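Local atomic coordinates of AvGluR1 ligand binding domain (Adineta vaga, PDB entry 4IO4), a protein that binds L-glutamate and, in this crystal, serine in its clamshell ligand-binding domain and probably works as a ligand-gated ion channel at the cell membrane. Residues A[164-169]-A[177-182]. Residues are numbered along the deposited sequence; the frame is centred on the assembly and turned at random.
With SER (serine), chain C.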
ATOM      1  N   GLU A 164     -23.195  -5.454  15.721  1.00 30.32           N
ATOM      2  CA  GLU A 164     -24.047  -6.607  15.468  1.00 33.05           C
ATOM      3  C   GLU A 164     -23.192  -7.850  15.263  1.00 32.69           C
ATOM      4  O   GLU A 164     -23.538  -8.980  15.677  1.00 32.31           O
ATOM      5  CB  GLU A 164     -24.985  -6.349  14.281  1.00 38.22           C
ATOM      6  CG  GLU A 164     -25.916  -7.505  14.030  1.00 46.14           C
ATOM      7  CD  GLU A 164     -27.022  -7.195  13.033  1.00 51.02           C
ATOM      8  OE1 GLU A 164     -26.745  -6.514  12.028  1.00 39.64           O
ATOM      9  OE2 GLU A 164     -28.169  -7.652  13.255  1.00 56.55           O
ATOM     10  N   MET A 165     -22.040  -7.646  14.645  1.00 30.70           N
ATOM     11  CA  MET A 165     -21.114  -8.743  14.436  1.00 27.03           C
ATOM     12  C   MET A 165     -20.669  -9.341  15.775  1.00 32.45           C
ATOM     13  O   MET A 165     -20.702 -10.547  15.963  1.00 31.08           O
ATOM     14  CB  MET A 165     -19.913  -8.242  13.627  1.00 24.68           C
ATOM     15  CG  MET A 165     -18.895  -9.312  13.268  1.00 29.08           C
ATOM     16  SD  MET A 165     -17.469  -8.623  12.365  1.00 29.52           S
ATOM     17  CE  MET A 165     -16.844  -7.421  13.538  1.00 28.07           C
ATOM     18  N   TYR A 166     -20.233  -8.505  16.704  1.00 30.31           N
ATOM     19  CA  TYR A 166     -19.769  -9.015  17.995  1.00 25.26           C
ATOM     20  C   TYR A 166     -20.886  -9.702  18.766  1.00 27.62           C
ATOM     21  O   TYR A 166     -20.679 -10.783  19.353  1.00 30.91           O
ATOM     22  CB  TYR A 166     -19.232  -7.870  18.853  1.00 30.04           C
ATOM     23  CG  TYR A 166     -18.124  -7.088  18.203  1.00 27.71           C
ATOM     24  CD1 TYR A 166     -17.064  -7.743  17.587  1.00 26.06           C
ATOM     25  CD2 TYR A 166     -18.130  -5.692  18.213  1.00 33.83           C
ATOM     26  CE1 TYR A 166     -16.050  -7.048  16.983  1.00 35.35           C
ATOM     27  CE2 TYR A 166     -17.126  -4.984  17.596  1.00 31.84           C
ATOM     28  CZ  TYR A 166     -16.089  -5.674  16.983  1.00 31.34           C
ATOM     29  OH  TYR A 166     -15.077  -4.997  16.388  1.00 29.55           O
ATOM     30  N   ASP A 167     -22.030  -9.025  18.829  1.00 33.06           N
ATOM     31  CA  ASP A 167     -23.207  -9.534  19.528  1.00 38.36           C
ATOM     32  C   ASP A 167     -23.575 -10.906  18.974  1.00 33.73           C
ATOM     33  O   ASP A 167     -23.817 -11.863  19.733  1.00 35.37           O
ATOM     34  CB  ASP A 167     -24.389  -8.568  19.352  1.00 32.28           C
ATOM     35  CG  ASP A 167     -24.202  -7.243  20.099  1.00 41.76           C
ATOM     36  OD1 ASP A 167     -23.303  -7.156  20.954  1.00 45.88           O
ATOM     37  OD2 ASP A 167     -24.979  -6.289  19.827  1.00 43.38           O
ATOM     38  N   SER A 168     -23.613 -11.019  17.646  1.00 33.17           N
ATOM     39  CA  SER A 168     -24.067 -12.275  17.017  1.00 33.50           C
ATOM     40  C   SER A 168     -23.132 -13.442  17.335  1.00 34.10           C
ATOM     41  O   SER A 168     -23.584 -14.535  17.679  1.00 34.77           O
ATOM     42  CB  SER A 168     -24.201 -12.112  15.499  1.00 28.87           C
ATOM     43  OG  SER A 168     -25.132 -11.101  15.182  1.00 37.09           O
ATOM     44  N   LEU A 169     -21.823 -13.210  17.197  1.00 33.02           N
ATOM     45  CA  LEU A 169     -20.829 -14.208  17.604  1.00 40.92           C
ATOM     46  C   LEU A 169     -21.002 -14.626  19.052  1.00 34.79           C
ATOM     47  O   LEU A 169     -21.048 -15.822  19.377  1.00 42.02           O
ATOM     48  CB  LEU A 169     -19.405 -13.662  17.454  1.00 42.65           C
ATOM     49  CG  LEU A 169     -18.796 -13.793  16.072  1.00 43.64           C
ATOM     50  CD1 LEU A 169     -17.483 -13.033  16.063  1.00 39.56           C
ATOM     51  CD2 LEU A 169     -18.593 -15.272  15.726  1.00 38.15           C
ATOM     52  N   SER A 177     -16.804 -14.356  11.390  1.00 25.98           N
ATOM     53  CA  SER A 177     -16.941 -13.219  10.511  1.00 24.13           C
ATOM     54  C   SER A 177     -15.547 -12.814  10.015  1.00 23.95           C
ATOM     55  O   SER A 177     -14.566 -13.464  10.343  1.00 26.96           O
ATOM     56  CB  SER A 177     -17.590 -12.029  11.206  1.00 26.12           C
ATOM     57  OG  SER A 177     -17.952 -11.072  10.211  1.00 29.31           O
ATOM     58  N   PHE A 178     -15.491 -11.752   9.222  1.00 25.78           N
ATOM     59  CA  PHE A 178     -14.228 -11.170   8.739  1.00 27.83           C
ATOM     60  C   PHE A 178     -13.984  -9.780   9.304  1.00 27.58           C
ATOM     61  O   PHE A 178     -14.919  -8.980   9.408  1.00 29.44           O
ATOM     62  CB  PHE A 178     -14.229 -11.038   7.230  1.00 24.49           C
ATOM     63  CG  PHE A 178     -14.392 -12.337   6.492  1.00 31.41           C
ATOM     64  CD1 PHE A 178     -13.996 -13.544   7.054  1.00 31.94           C
ATOM     65  CD2 PHE A 178     -14.912 -12.342   5.202  1.00 27.91           C
ATOM     66  CE1 PHE A 178     -14.152 -14.747   6.356  1.00 34.12           C
ATOM     67  CE2 PHE A 178     -15.069 -13.561   4.506  1.00 27.98           C
ATOM     68  CZ  PHE A 178     -14.666 -14.751   5.089  1.00 28.88           C
ATOM     69  N   MET A 179     -12.717  -9.477   9.630  1.00 26.05           N
ATOM     70  CA  MET A 179     -12.331  -8.138  10.095  1.00 26.15           C
ATOM     71  C   MET A 179     -10.979  -7.758   9.518  1.00 24.53           C
ATOM     72  O   MET A 179     -10.118  -8.614   9.330  1.00 29.16           O
ATOM     73  CB  MET A 179     -12.180  -8.055  11.617  1.00 29.81           C
ATOM     74  CG  MET A 179     -13.443  -7.857  12.399  1.00 43.21           C
ATOM     75  SD  MET A 179     -13.078  -7.487  14.141  1.00 31.43           S
ATOM     76  CE  MET A 179     -12.791  -5.733  14.067  1.00 29.75           C
ATOM     77  N   ASP A 180     -10.778  -6.458   9.317  1.00 21.66           N
ATOM     78  CA  ASP A 180      -9.478  -5.943   8.955  1.00 23.06           C
ATOM     79  C   ASP A 180      -8.546  -6.253  10.088  1.00 27.27           C
ATOM     80  O   ASP A 180      -8.939  -6.266  11.244  1.00 26.96           O
ATOM     81  CB  ASP A 180      -9.502  -4.432   8.757  1.00 24.73           C
ATOM     82  CG  ASP A 180     -10.425  -3.993   7.636  1.00 27.43           C
ATOM     83  OD1 ASP A 180     -10.494  -4.694   6.597  1.00 31.36           O
ATOM     84  OD2 ASP A 180     -11.082  -2.936   7.798  1.00 27.18           O
ATOM     85  N   ILE A 181      -7.294  -6.491   9.743  1.00 26.48           N
ATOM     86  CA  ILE A 181      -6.325  -6.944  10.700  1.00 26.95           C
ATOM     87  C   ILE A 181      -6.028  -5.972  11.832  1.00 29.54           C
ATOM     88  O   ILE A 181      -5.914  -6.389  12.988  1.00 25.79           O
ATOM     89  CB  ILE A 181      -5.025  -7.337   9.980  1.00 28.85           C
ATOM     90  CG1 ILE A 181      -4.143  -8.169  10.921  1.00 40.84           C
ATOM     91  CG2 ILE A 181      -4.303  -6.132   9.417  1.00 31.67           C
ATOM     92  CD1 ILE A 181      -3.022  -8.882  10.179  1.00 41.83           C
ATOM     93  N   GLY A 182      -5.920  -4.681  11.525  1.00 27.92           N
ATOM     94  CA  GLY A 182      -5.550  -3.715  12.549  1.00 31.80           C
ATOM     95  C   GLY A 182      -6.597  -3.668  13.636  1.00 27.82           C
ATOM     96  O   GLY A 182      -6.283  -3.786  14.813  1.00 30.91           O
TER
HETATM   97  N   SER C 301     -12.136  -1.656   5.548  1.00 23.09           N
HETATM   98  CA  SER C 301     -13.504  -2.228   5.257  1.00 20.45           C
HETATM   99  C   SER C 301     -14.153  -1.498   4.111  1.00 26.99           C
HETATM  100  O   SER C 301     -13.692  -0.386   3.701  1.00 19.98           O
HETATM  101  CB  SER C 301     -14.420  -2.200   6.487  1.00 26.10           C
HETATM  102  OG  SER C 301     -14.046  -3.194   7.422  1.00 35.79           O
HETATM  103  OXT SER C 301     -15.154  -2.027   3.591  1.00 22.08           O
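M165 reaches from helix 162-171 to S177 and M179 on strand 176-180. CB leaves the helix toward the strand; with CG anti to the backbone N (chi1 -177°) and chi2 also extended, CG comes to 3.7 Å from S177 CB. SD goes further, 3.3 Å from S177 OG, a hydroxyl whose hydrogen bond is to G134 O, and 3.9 Å from the carbonyl O of F178. Then the chain bends at chi3 (59°), which puts CE 3.6 Å from M179 CG, the two methionine side chains crossing at a slant. This is a helix leading into the next strand of one lobe of the ligand-binding domain, a two-lobed fold of the periplasmic binding protein type, and the strand ends at the ligand: D180 OD2 takes hydrogen bonds from the serine N at 2.8 Å and from the serine OG. M165 also lies beside R136, another ligand-binding residue. Cutting M165 back to an alanine would probably uncover S177 and M179 CG and leave a gap between helix and strand. The next residue, Y166, meets M179 at about a right angle: M179 SD sits at the edge of the Y166 ring, 5.4 Å from its centroid and 80° off its normal, a Met-aromatic contact, while M179 CE lies 3.3 Å from Y166 OH, which is hydrogen-bonded to a glycerol, probably from the crystallisation liquor.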